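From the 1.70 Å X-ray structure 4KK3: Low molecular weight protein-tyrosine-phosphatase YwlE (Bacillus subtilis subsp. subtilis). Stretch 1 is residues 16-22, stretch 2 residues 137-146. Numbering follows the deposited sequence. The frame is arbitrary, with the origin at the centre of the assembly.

Stretch 1 (16-22) MAEALFK
Stretch 2, residues 137-146: LLRQLAKQLK

Two helical segments of one chain, 16-22 and the run from 137, pack at a crossing angle of -52°, their axes 9.8 Å apart at closest approach. Most residues have phi/psi near -63/-43, psi flattening to -31° at Leu-138 and -21° at Leu-145 and Lys-146, and the CA atoms of Phe-21 and Leu-138, 5.9 Å apart, set the register.

The principal bump is Phe-21. Its CA-to-CB bond points sideways, but chi1 of -168° (t) and chi2 of 65° bring the ring end nearer the second helix, into a hollow formed by Leu-138, Leu-141, Ala-142 and Leu-145. Leu-141 (t, p) lies over one face: Leu-141 CD2 is 4.1 Å from the Phe-21 ring centroid, 24° off the ring normal, in a CH-pi contact. The ring edge meets the others: Phe-21 CE1 is 3.7 Å from Leu-138 O and 3.9 Å from Ala-142 N, while Phe-21 CZ is 3.4 Å from Leu-145 CD1. The small methyl of Ala-142 lines the hollow without filling it, its CB 4.1 Å from Phe-21 CE1.

Leu-138 (m, t), whose CA-to-CB bond points toward the first helix, is the reciprocal bump. Its CD1 reaches Ala-17 CB at 4.0 Å and Leu-20 CB at 3.9 Å; alanine's short side chain suits this close approach, which also brings Leu-138 CD1 within 3.5 Å of Ala-17 O. No hydrogen bond crosses, so apolar shape dominates. Away from the contact, Lys-22 NZ bridges to Glu-18 OE2 at 2.8 Å.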

# COMPACT_ATOMS: atom_id res chain seq x y z
N MSE A 16 0.93 0.27 -6.46
CA MSE A 16 0.55 1.66 -6.76
C MSE A 16 0.71 2.53 -5.53
O MSE A 16 1.23 3.62 -5.61
CB MSE A 16 -0.88 1.76 -7.31
CG MSE A 16 -0.96 1.46 -8.83
SE MSE A 16 -2.69 1.95 -9.62
CE MSE A 16 -3.69 0.54 -8.82
N ALA A 17 0.26 2.04 -4.38
CA ALA A 17 0.38 2.84 -3.16
C ALA A 17 1.84 3.15 -2.80
O ALA A 17 2.18 4.28 -2.43
CB ALA A 17 -0.31 2.14 -2.00
N GLU A 18 2.69 2.14 -2.88
CA GLU A 18 4.12 2.28 -2.62
C GLU A 18 4.76 3.35 -3.53
O GLU A 18 5.49 4.22 -3.07
CB GLU A 18 4.81 0.93 -2.84
CG GLU A 18 6.34 0.98 -2.77
CD GLU A 18 7.01 -0.37 -3.03
OE1 GLU A 18 6.31 -1.35 -3.40
OE2 GLU A 18 8.24 -0.46 -2.89
N ALA A 19 4.48 3.28 -4.82
CA ALA A 19 5.11 4.21 -5.76
C ALA A 19 4.57 5.62 -5.58
O ALA A 19 5.34 6.60 -5.60
CB ALA A 19 4.92 3.73 -7.19
N LEU A 20 3.25 5.74 -5.43
CA LEU A 20 2.63 7.04 -5.17
C LEU A 20 3.14 7.65 -3.85
O LEU A 20 3.49 8.84 -3.79
CB LEU A 20 1.10 6.93 -5.13
CG LEU A 20 0.38 6.64 -6.45
CD1 LEU A 20 -1.08 6.29 -6.19
CD2 LEU A 20 0.47 7.86 -7.36
N PHE A 21 3.17 6.85 -2.78
CA PHE A 21 3.62 7.37 -1.49
C PHE A 21 5.11 7.74 -1.45
O PHE A 21 5.50 8.72 -0.79
CB PHE A 21 3.27 6.41 -0.35
CG PHE A 21 3.47 7.01 1.00
CD1 PHE A 21 2.68 8.08 1.41
CD2 PHE A 21 4.42 6.52 1.87
CE1 PHE A 21 2.86 8.66 2.67
CE2 PHE A 21 4.60 7.09 3.13
CZ PHE A 21 3.82 8.15 3.52
N LYS A 22 5.95 6.96 -2.12
CA LYS A 22 7.38 7.29 -2.17
C LYS A 22 7.58 8.66 -2.79
O LYS A 22 8.40 9.45 -2.31
CB LYS A 22 8.16 6.24 -2.96
CG LYS A 22 8.44 4.95 -2.19
CD LYS A 22 8.99 3.89 -3.12
CE LYS A 22 9.58 2.71 -2.38
NZ LYS A 22 10.02 1.65 -3.34
N LEU A 137 -5.71 9.55 -0.32
CA LEU A 137 -5.44 8.96 0.99
C LEU A 137 -3.97 9.13 1.40
O LEU A 137 -3.65 9.41 2.56
CB LEU A 137 -5.79 7.48 0.96
CG LEU A 137 -7.29 7.21 0.94
CD1 LEU A 137 -7.59 5.78 0.51
CD2 LEU A 137 -7.89 7.49 2.31
N LEU A 138 -3.09 8.97 0.42
CA LEU A 138 -1.66 8.96 0.68
C LEU A 138 -1.12 10.36 0.91
O LEU A 138 -0.18 10.53 1.68
CB LEU A 138 -0.92 8.26 -0.46
CG LEU A 138 -1.29 6.77 -0.54
CD1 LEU A 138 -0.75 6.16 -1.83
CD2 LEU A 138 -0.79 5.98 0.66
N ARG A 139 -1.73 11.35 0.26
CA ARG A 139 -1.41 12.75 0.58
C ARG A 139 -1.76 13.08 2.03
O ARG A 139 -0.99 13.75 2.71
CB ARG A 139 -2.08 13.73 -0.39
CG ARG A 139 -1.47 13.66 -1.78
CD ARG A 139 -1.91 14.80 -2.67
NE ARG A 139 -1.35 14.66 -4.01
CZ ARG A 139 -0.10 15.00 -4.34
NH1 ARG A 139 0.72 15.51 -3.44
NH2 ARG A 139 0.32 14.82 -5.59
N GLN A 140 -2.91 12.60 2.49
CA GLN A 140 -3.32 12.81 3.88
C GLN A 140 -2.40 12.06 4.83
O GLN A 140 -2.04 12.59 5.88
CB GLN A 140 -4.75 12.37 4.14
CG GLN A 140 -5.83 12.96 3.26
CD GLN A 140 -7.18 12.31 3.52
OE1 GLN A 140 -7.76 12.44 4.60
NE2 GLN A 140 -7.69 11.57 2.52
N LEU A 141 -2.04 10.82 4.48
CA LEU A 141 -1.12 10.03 5.28
C LEU A 141 0.18 10.78 5.53
O LEU A 141 0.67 10.83 6.65
CB LEU A 141 -0.84 8.66 4.63
CG LEU A 141 0.13 7.72 5.36
CD1 LEU A 141 -0.45 7.27 6.71
CD2 LEU A 141 0.45 6.48 4.52
N ALA A 142 0.72 11.36 4.47
CA ALA A 142 1.95 12.12 4.56
C ALA A 142 1.83 13.24 5.60
O ALA A 142 2.68 13.37 6.48
CB ALA A 142 2.32 12.68 3.21
N LYS A 143 0.75 14.01 5.52
CA LYS A 143 0.53 15.11 6.45
C LYS A 143 0.39 14.58 7.88
O LYS A 143 0.85 15.21 8.82
CB LYS A 143 -0.72 15.92 6.07
CG LYS A 143 -0.75 16.46 4.64
CD LYS A 143 0.33 17.50 4.39
CE LYS A 143 0.13 18.16 3.02
NZ LYS A 143 1.27 19.04 2.63
N GLN A 144 -0.24 13.42 8.02
CA GLN A 144 -0.43 12.84 9.35
C GLN A 144 0.88 12.34 9.93
O GLN A 144 1.14 12.51 11.11
CB GLN A 144 -1.46 11.71 9.30
CG GLN A 144 -2.88 12.19 9.17
CD GLN A 144 -3.82 11.05 8.87
OE1 GLN A 144 -3.41 9.90 8.76
NE2 GLN A 144 -5.11 11.37 8.73
N LEU A 145 1.71 11.73 9.09
CA LEU A 145 2.98 11.18 9.56
C LEU A 145 3.91 12.24 10.15
O LEU A 145 4.80 11.92 10.93
CB LEU A 145 3.68 10.39 8.45
CG LEU A 145 3.06 9.02 8.15
CD1 LEU A 145 3.71 8.42 6.93
CD2 LEU A 145 3.21 8.09 9.34
N LYS A 146 3.67 13.50 9.79
CA LYS A 146 4.39 14.63 10.39
C LYS A 146 4.10 14.77 11.88
O LYS A 146 4.87 15.39 12.62
CB LYS A 146 4.04 15.93 9.67
CG LYS A 146 4.18 15.87 8.17
CD LYS A 146 5.60 15.55 7.76
CE LYS A 146 6.50 16.77 7.80
NZ LYS A 146 6.25 17.69 6.66